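PDB 6KNS: putative metal-dependent hydrolase from Bacillus subtilis, which binds two zinc ions in a metallo-beta-lactamase fold and is probably a metal-dependent hydrolase, perhaps related to tRNA 3'-processing endoribonucleases. Local coordinates for residues 133-138 and 145-150. Sequence-based numbering, arbitrary orientation.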
loop_
_atom_site.group_PDB
_atom_site.type_symbol
_atom_site.label_atom_id
_atom_site.label_comp_id
_atom_site.label_asym_id
_atom_site.label_seq_id
_atom_site.Cartn_x
_atom_site.Cartn_y
_atom_site.Cartn_z
ATOM N N ILE A 133 5.894 17.955 18.896
ATOM C CA ILE A 133 6.258 16.542 18.947
ATOM C C ILE A 133 7.654 16.414 19.542
ATOM O O ILE A 133 8.567 17.160 19.166
ATOM C CB ILE A 133 6.226 15.897 17.514
ATOM C CG1 ILE A 133 4.907 16.217 16.814
ATOM C CG2 ILE A 133 6.422 14.368 17.581
ATOM C CD1 ILE A 133 4.814 15.630 15.439
ATOM N N THR A 134 7.805 15.478 20.474
ATOM C CA THR A 134 9.105 15.086 21.017
ATOM C C THR A 134 9.245 13.570 20.829
ATOM O O THR A 134 8.243 12.868 20.614
ATOM C CB THR A 134 9.278 15.458 22.528
ATOM O OG1 THR A 134 8.125 15.041 23.248
ATOM C CG2 THR A 134 9.537 16.999 22.758
ATOM N N PHE A 135 10.473 13.067 20.913
ATOM C CA PHE A 135 10.834 11.725 20.394
ATOM C C PHE A 135 11.593 10.897 21.422
ATOM O O PHE A 135 12.311 11.451 22.230
ATOM C CB PHE A 135 11.725 11.883 19.172
ATOM C CG PHE A 135 11.079 12.666 18.071
ATOM C CD1 PHE A 135 10.217 12.052 17.175
ATOM C CD2 PHE A 135 11.253 14.019 17.984
ATOM C CE1 PHE A 135 9.570 12.776 16.175
ATOM C CE2 PHE A 135 10.632 14.742 16.974
ATOM C CZ PHE A 135 9.772 14.119 16.081
ATOM N N LEU A 136 11.440 9.580 21.360
ATOM C CA LEU A 136 12.279 8.646 22.127
ATOM C C LEU A 136 12.728 7.521 21.187
ATOM O O LEU A 136 11.892 6.889 20.517
ATOM C CB LEU A 136 11.506 8.070 23.304
ATOM C CG LEU A 136 12.170 6.989 24.168
ATOM C CD1 LEU A 136 13.382 7.558 24.939
ATOM C CD2 LEU A 136 11.150 6.362 25.143
ATOM N N LYS A 137 14.039 7.266 21.126
ATOM C CA LYS A 137 14.531 6.128 20.339
ATOM C C LYS A 137 14.030 4.807 20.929
ATOM O O LYS A 137 14.035 4.637 22.148
ATOM C CB LYS A 137 16.033 6.125 20.318
ATOM C CG LYS A 137 16.625 5.290 19.194
ATOM C CD LYS A 137 18.138 5.681 19.039
ATOM C CE LYS A 137 18.806 4.843 17.960
ATOM N NZ LYS A 137 18.486 3.398 18.190
ATOM N N THR A 138 13.555 3.900 20.070
ATOM C CA THR A 138 13.019 2.621 20.543
ATOM C C THR A 138 14.078 1.508 20.418
ATOM O O THR A 138 15.126 1.702 19.821
ATOM C CB THR A 138 11.743 2.247 19.779
ATOM O OG1 THR A 138 12.028 2.036 18.386
ATOM C CG2 THR A 138 10.664 3.374 19.927
ATOM N N TYR A 145 11.697 5.846 16.138
ATOM C CA TYR A 145 11.403 6.806 17.221
ATOM C C TYR A 145 9.945 6.801 17.625
ATOM O O TYR A 145 9.068 6.943 16.783
ATOM C CB TYR A 145 11.827 8.246 16.856
ATOM C CG TYR A 145 13.295 8.369 16.724
ATOM C CD1 TYR A 145 14.090 8.745 17.802
ATOM C CD2 TYR A 145 13.908 8.033 15.540
ATOM C CE1 TYR A 145 15.490 8.814 17.677
ATOM C CE2 TYR A 145 15.283 8.102 15.400
ATOM C CZ TYR A 145 16.067 8.502 16.457
ATOM O OH TYR A 145 17.425 8.540 16.270
ATOM N N ALA A 146 9.716 6.689 18.944
ATOM C CA ALA A 146 8.408 6.908 19.534
ATOM C C ALA A 146 8.149 8.397 19.548
ATOM O O ALA A 146 9.097 9.174 19.439
ATOM C CB ALA A 146 8.338 6.339 20.930
ATOM N N MET A 147 6.881 8.794 19.644
ATOM C CA MET A 147 6.519 10.202 19.584
ATOM C C MET A 147 5.546 10.600 20.681
ATOM O O MET A 147 4.635 9.853 21.018
ATOM C CB MET A 147 5.880 10.532 18.252
ATOM C CG MET A 147 6.746 10.212 17.061
ATOM S SD MET A 147 5.806 10.348 15.532
ATOM C CE MET A 147 6.931 9.407 14.501
ATOM N N ARG A 148 5.767 11.788 21.244
ATOM C CA ARG A 148 4.852 12.390 22.206
ATOM C C ARG A 148 4.289 13.628 21.523
ATOM O O ARG A 148 5.049 14.539 21.163
ATOM C CB ARG A 148 5.588 12.779 23.471
ATOM C CG ARG A 148 4.707 13.593 24.414
ATOM C CD ARG A 148 5.430 14.224 25.592
ATOM N NE ARG A 148 5.262 13.410 26.766
ATOM C CZ ARG A 148 4.495 13.669 27.818
ATOM N NH1 ARG A 148 3.816 14.789 27.950
ATOM N NH2 ARG A 148 4.432 12.762 28.763
ATOM N N ILE A 149 2.969 13.658 21.333
ATOM C CA ILE A 149 2.322 14.704 20.547
ATOM C C ILE A 149 1.344 15.479 21.406
ATOM O O ILE A 149 0.391 14.917 21.930
ATOM C CB ILE A 149 1.622 14.122 19.305
ATOM C CG1 ILE A 149 2.640 13.339 18.451
ATOM C CG2 ILE A 149 1.017 15.243 18.473
ATOM C CD1 ILE A 149 2.068 12.608 17.250
ATOM N N THR A 150 1.597 16.775 21.573
ATOM C CA THR A 150 0.704 17.602 22.343
ATOM C C THR A 150 0.246 18.812 21.557
ATOM O O THR A 150 0.900 19.238 20.629
ATOM C CB THR A 150 1.338 18.047 23.688
ATOM O OG1 THR A 150 0.345 18.740 24.458
ATOM C CG2 THR A 150 2.599 18.945 23.499
HETATM O O HOH W 1 5.853 16.589 22.887
#
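Between residues 133-138 and 145-150, Thr134 pairs with Arg148 and Leu136 with Ala146 as hydrogen-bonded pairs of an antiparallel hairpin. In the first, Arg148 N gives a nearly straight bond of 2.8 Å to Thr134 O, and Thr134 N returns one to Arg148 O. In the second, Ala146 N reaches Leu136 O at 2.7 Å, whereas Leu136 N comes to Ala146 O from well above the carbonyl plane, about 45° out of it. CA-H...O contacts back these bonds up, among them Phe135 CA to Ala146 O at 3.2 Å.

The apolar contacts gather on the face of Ile133, Phe135, Met147 and Ile149. Ile133 lies beside both Met147 and Ile149, its CG1 4.0 Å from Ile149 CG1 and its CG2 against Met147 CB. Met147 CG lies obliquely to the Phe135 ring, 3.9 Å from CE1 and close to CD1. Further along, Tyr145 has CG anti to its carbonyl carbon (chi1 -66°), and the ring slants across Lys137, with CD1 3.6 Å from Lys137 N and CE1 near Lys137 CB. Ile62 of strand 60-62 packs on Ile133, Phe135 and Met147, joining the hairpin to the other sheet of the sandwich.

On the other face, Thr134 OG1 rests against Arg148 CB at 3.4 Å, and a water bridges this hydroxyl to Arg148 O. The arginine chain leads away, its NE and NH2 bound to Phe171 O and Glu173 O. At the turn end, Thr138 CG2 lies 3.6 Å from Ala146 N, while Thr138 OG1 is hydrogen-bonded to the backbone O of Asp161, a ligand of both zinc ions.

The chemistry thus implies a hairpin held by backbone bonds, apolar where it meets the other sheet and mixed on the opposite face, where Leu136 and Ala146 pack on helix 168-171; its turn end carries the zinc ligand His140 and is tied through Thr138 to the metal centre.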